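Side-chain contacts in putative secreted glycosylhydrolase (Parabacteroides distasonis ATCC 8503, PDB 3IMM), which is a putative secreted glycosyl hydrolase, probably acting on sugars as a member of the 3-keto-disaccharide hydrolase family: residues 102-105 / 106-110; 25-29 / 30-34. All coordinates share one frame; numbering follows the deposited sequence.

Overall arrangement
Both contacts are local turns in a chain whose regular secondary structure is all antiparallel strand, joined by long loops, and both belong to the same 3-keto-disaccharide hydrolase domain, with its concanavalin-like fold. Interaction 2 comes first along the chain and is the beta hairpin of strands 25-28 and 31-34, a surface contact beside strands 179-182 and 191-200. Interaction 1 follows in the long loop between strands 80-85 and 122-130. They sit on opposite sides of the chain's centre, with centres 26 Å apart and nearest atoms about 16 Å apart, so they do not touch. Residues 102-105 lie against strand 80-85, which supplies E81 and Q83 to the sodium site, whereas the hairpin is more peripheral.

Interaction 1. Residues 102-105 / 106-110; sequences GAIY and GHLGA
The imidazole of H107 swings back across the turn and presents its edge to the carbonyl of Y105. ND1 donates to Y105 O over 2.8 Å, nearly straight at 168°, with the oxygen in the ring plane. CG of H107 lies beside its own backbone N (chi1 -67°), and this torsion carries ND1 round to that carbonyl. Beyond the turn the ring stacks on F171 and meets W151, so a flat side chain with an N-H at its edge suits the place. A leucine here would probably leave the Y105 carbonyl without this donor and lose the flat surface stacked on F171.

The Y105 ring is turned the other way. With CG set beside the carbonyl carbon (chi1 176°), it has the following residue over one face: G106 CA stands 4.2 Å from the ring centroid in a CH-pi contact. G106 takes positive phi, which glycine adopts readily, and a CB would run into Y105 O.

I104 and L108 lie side by side, their CB atoms 4.2 Å apart. I104 CG2 also meets H107 CB at 4.1 Å, the two side chains crossing at about a right angle; both I104 and L108 continue onto T144 of strand 141-147. A103 fits by being small, since its CB is already only 3.1 Å from L108 O.

The backbone ties these side chains together. I104 O accepts from both H107 N and L108 N, each at 2.9 Å, while I104 N donates to L108 O. Residues 104-107 thus form a type II beta turn with G106 at its third position, and the placing of H107 and L108 together opposite I104 is a classic beta bulge.

Interaction 2. Residues 25-29 / 30-34; sequences WSETD and GVLGA
Apolar contact is concentrated at W25, whose indole lies flat under A34: the methyl CB stands 3.5 Å from the centroid of the six-membered ring and almost on its normal, a CH-pi contact that a small residue allows. L32 crosses the indole at about a right angle, its CG 3.7 Å from W25 CE3; chi1 of -178° places that branch point beside its own carbonyl carbon. W25, E27, L32 and A34 share one face of the hairpin, and there W25 and L32 both pack on L182. E27 rests its CG 4.0 Å from L32 CD1.

The backbone bonds define a two-residue beta hairpin closed by a type I' turn from T28 to V31. D29 and G30 both have positive phi; a CB on G30 would clash with D29 O, which makes glycine the natural choice. S26 and G33 bond in both directions, S26 N to G33 O at 3.1 Å and G33 N to S26 O at 3.0 Å. T28 and V31 do likewise, but V31 N approaches T28 O from above the carbonyl plane.

Among the remaining polar contacts, a water accepts from G30 N, another lies 2.8 Å from S26 OG, and W25 NE1 is bonded to E38 O.

Interaction 1. Residues 102-105 / 106-110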
loop_
_atom_site.group_PDB
_atom_site.type_symbol
_atom_site.label_atom_id
_atom_site.label_comp_id
_atom_site.label_asym_id
_atom_site.label_seq_id
_atom_site.Cartn_x
_atom_site.Cartn_y
_atom_site.Cartn_z
ATOM N N GLY A 102 -7.628 1.719 0.886
ATOM C CA GLY A 102 -7.511 0.777 1.992
ATOM C C GLY A 102 -7.887 -0.647 1.606
ATOM O O GLY A 102 -7.813 -1.527 2.421
ATOM N N ALA A 103 -8.270 -0.880 0.353
ATOM C CA ALA A 103 -8.439 -2.226 -0.113
ATOM C C ALA A 103 -7.096 -2.941 -0.240
ATOM O O ALA A 103 -6.044 -2.313 -0.320
ATOM C CB ALA A 103 -9.152 -2.244 -1.428
ATOM N N ILE A 104 -7.165 -4.268 -0.313
ATOM C CA ILE A 104 -6.033 -5.086 -0.776
ATOM C C ILE A 104 -6.221 -5.231 -2.270
ATOM O O ILE A 104 -7.160 -5.920 -2.767
ATOM C CB ILE A 104 -5.935 -6.462 -0.064
ATOM C CG1 ILE A 104 -6.052 -6.295 1.438
ATOM C CG2 ILE A 104 -4.590 -7.192 -0.417
ATOM C CD1 ILE A 104 -4.914 -5.411 2.000
ATOM N N TYR A 105 -5.373 -4.515 -3.003
ATOM C CA TYR A 105 -5.584 -4.296 -4.408
ATOM C C TYR A 105 -5.709 -5.626 -5.113
ATOM O O TYR A 105 -4.896 -6.525 -4.921
ATOM C CB TYR A 105 -4.487 -3.470 -5.097
ATOM C CG TYR A 105 -4.754 -3.396 -6.563
ATOM C CD1 TYR A 105 -5.735 -2.551 -7.041
ATOM C CD2 TYR A 105 -4.111 -4.252 -7.474
ATOM C CE1 TYR A 105 -6.068 -2.523 -8.388
ATOM C CE2 TYR A 105 -4.436 -4.222 -8.824
ATOM C CZ TYR A 105 -5.401 -3.334 -9.269
ATOM O OH TYR A 105 -5.744 -3.260 -10.579
ATOM N N GLY A 106 -6.728 -5.722 -5.940
ATOM C CA GLY A 106 -6.988 -6.951 -6.719
ATOM C C GLY A 106 -7.541 -8.150 -5.985
ATOM O O GLY A 106 -7.853 -9.194 -6.630
ATOM N N HIS A 107 -7.744 -8.003 -4.665
ATOM C CA HIS A 107 -8.017 -9.142 -3.778
ATOM C C HIS A 107 -9.187 -8.993 -2.803
ATOM O O HIS A 107 -9.939 -9.962 -2.569
ATOM C CB HIS A 107 -6.732 -9.529 -3.030
ATOM C CG HIS A 107 -5.677 -10.079 -3.938
ATOM N ND1 HIS A 107 -4.814 -9.277 -4.657
ATOM C CD2 HIS A 107 -5.392 -11.356 -4.290
ATOM C CE1 HIS A 107 -4.028 -10.043 -5.391
ATOM N NE2 HIS A 107 -4.363 -11.309 -5.191
ATOM N N LEU A 108 -9.331 -7.813 -2.209
ATOM C CA LEU A 108 -10.314 -7.596 -1.161
ATOM C C LEU A 108 -10.702 -6.127 -1.046
ATOM O O LEU A 108 -9.840 -5.257 -0.902
ATOM C CB LEU A 108 -9.755 -8.102 0.193
ATOM C CG LEU A 108 -10.692 -7.984 1.399
ATOM C CD1 LEU A 108 -11.927 -8.970 1.258
ATOM C CD2 LEU A 108 -9.880 -8.206 2.685
ATOM N N GLY A 109 -12.008 -5.865 -1.105
ATOM C CA GLY A 109 -12.547 -4.529 -0.963
ATOM C C GLY A 109 -12.494 -4.015 0.467
ATOM O O GLY A 109 -12.354 -4.797 1.422
ATOM N N ALA A 110 -12.621 -2.694 0.604
ATOM C CA ALA A 110 -12.794 -2.059 1.916
ATOM C C ALA A 110 -14.265 -2.190 2.292
ATOM O O ALA A 110 -15.112 -2.383 1.423
ATOM C CB ALA A 110 -12.352 -0.609 1.881
#

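Interaction 2. Residues 25-29 / 30-34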
loop_
_atom_site.group_PDB
_atom_site.type_symbol
_atom_site.label_atom_id
_atom_site.label_comp_id
_atom_site.label_asym_id
_atom_site.label_seq_id
_atom_site.Cartn_x
_atom_site.Cartn_y
_atom_site.Cartn_z
ATOM N N TRP A 25 12.817 9.948 -6.072
ATOM C CA TRP A 25 12.218 10.083 -4.750
ATOM C C TRP A 25 12.963 11.080 -3.946
ATOM O O TRP A 25 14.184 11.028 -3.892
ATOM C CB TRP A 25 12.255 8.759 -4.012
ATOM C CG TRP A 25 11.207 7.802 -4.489
ATOM C CD1 TRP A 25 11.362 6.839 -5.413
ATOM C CD2 TRP A 25 9.843 7.752 -4.062
ATOM N NE1 TRP A 25 10.178 6.174 -5.599
ATOM C CE2 TRP A 25 9.223 6.732 -4.790
ATOM C CE3 TRP A 25 9.088 8.469 -3.130
ATOM C CZ2 TRP A 25 7.879 6.379 -4.589
ATOM C CZ3 TRP A 25 7.754 8.143 -2.955
ATOM C CH2 TRP A 25 7.169 7.089 -3.670
ATOM N N SER A 26 12.224 11.968 -3.295
ATOM C CA SER A 26 12.840 12.990 -2.432
ATOM C C SER A 26 11.862 13.499 -1.369
ATOM O O SER A 26 10.631 13.466 -1.517
ATOM C CB SER A 26 13.366 14.150 -3.278
ATOM O OG SER A 26 12.304 14.919 -3.771
ATOM N N GLU A 27 12.425 13.926 -0.267
ATOM C CA GLU A 27 11.692 14.622 0.769
ATOM C C GLU A 27 11.772 16.161 0.630
ATOM O O GLU A 27 12.882 16.736 0.577
ATOM C CB GLU A 27 12.259 14.232 2.136
ATOM C CG GLU A 27 12.170 12.755 2.456
ATOM C CD GLU A 27 12.837 12.416 3.773
ATOM O OE1 GLU A 27 14.053 12.766 3.978
ATOM O OE2 GLU A 27 12.139 11.805 4.599
ATOM N N THR A 28 10.603 16.815 0.625
ATOM C CA THR A 28 10.490 18.279 0.541
ATOM C C THR A 28 9.689 18.719 1.752
ATOM O O THR A 28 8.543 18.281 1.939
ATOM C CB THR A 28 9.759 18.730 -0.746
ATOM O OG1 THR A 28 10.520 18.337 -1.894
ATOM C CG2 THR A 28 9.508 20.280 -0.780
ATOM N N ASP A 29 10.305 19.525 2.618
ATOM C CA ASP A 29 9.627 20.018 3.810
ATOM C C ASP A 29 9.042 18.883 4.661
ATOM O O ASP A 29 7.962 19.015 5.256
ATOM C CB ASP A 29 8.508 20.973 3.395
ATOM C CG ASP A 29 9.008 22.230 2.697
ATOM O OD1 ASP A 29 10.206 22.634 2.817
ATOM O OD2 ASP A 29 8.154 22.826 2.022
ATOM N N GLY A 30 9.767 17.772 4.733
ATOM C CA GLY A 30 9.350 16.642 5.552
ATOM C C GLY A 30 8.332 15.710 4.901
ATOM O O GLY A 30 7.799 14.817 5.552
ATOM N N VAL A 31 8.063 15.918 3.619
ATOM C CA VAL A 31 6.984 15.213 2.902
ATOM C C VAL A 31 7.643 14.501 1.716
ATOM O O VAL A 31 8.368 15.131 0.954
ATOM C CB VAL A 31 5.898 16.197 2.469
ATOM C CG1 VAL A 31 4.792 15.513 1.579
ATOM C CG2 VAL A 31 5.299 16.866 3.702
ATOM N N LEU A 32 7.452 13.178 1.645
ATOM C CA LEU A 32 8.053 12.330 0.649
ATOM C C LEU A 32 7.186 12.305 -0.609
ATOM O O LEU A 32 5.982 12.152 -0.529
ATOM C CB LEU A 32 8.221 10.906 1.216
ATOM C CG LEU A 32 8.886 9.830 0.323
ATOM C CD1 LEU A 32 10.371 10.148 0.023
ATOM C CD2 LEU A 32 8.749 8.436 0.937
ATOM N N GLY A 33 7.803 12.438 -1.772
ATOM C CA GLY A 33 7.074 12.260 -3.037
ATOM C C GLY A 33 8.013 11.825 -4.134
ATOM O O GLY A 33 9.234 11.843 -3.956
ATOM N N ALA A 34 7.425 11.486 -5.269
ATOM C CA ALA A 34 8.110 10.903 -6.403
ATOM C C ALA A 34 7.756 11.719 -7.644
ATOM O O ALA A 34 6.631 12.189 -7.789
ATOM C CB ALA A 34 7.657 9.452 -6.593
HETATM O O HOH W 1 11.172 13.679 -5.997
HETATM O O HOH W 2 12.645 17.732 3.832
#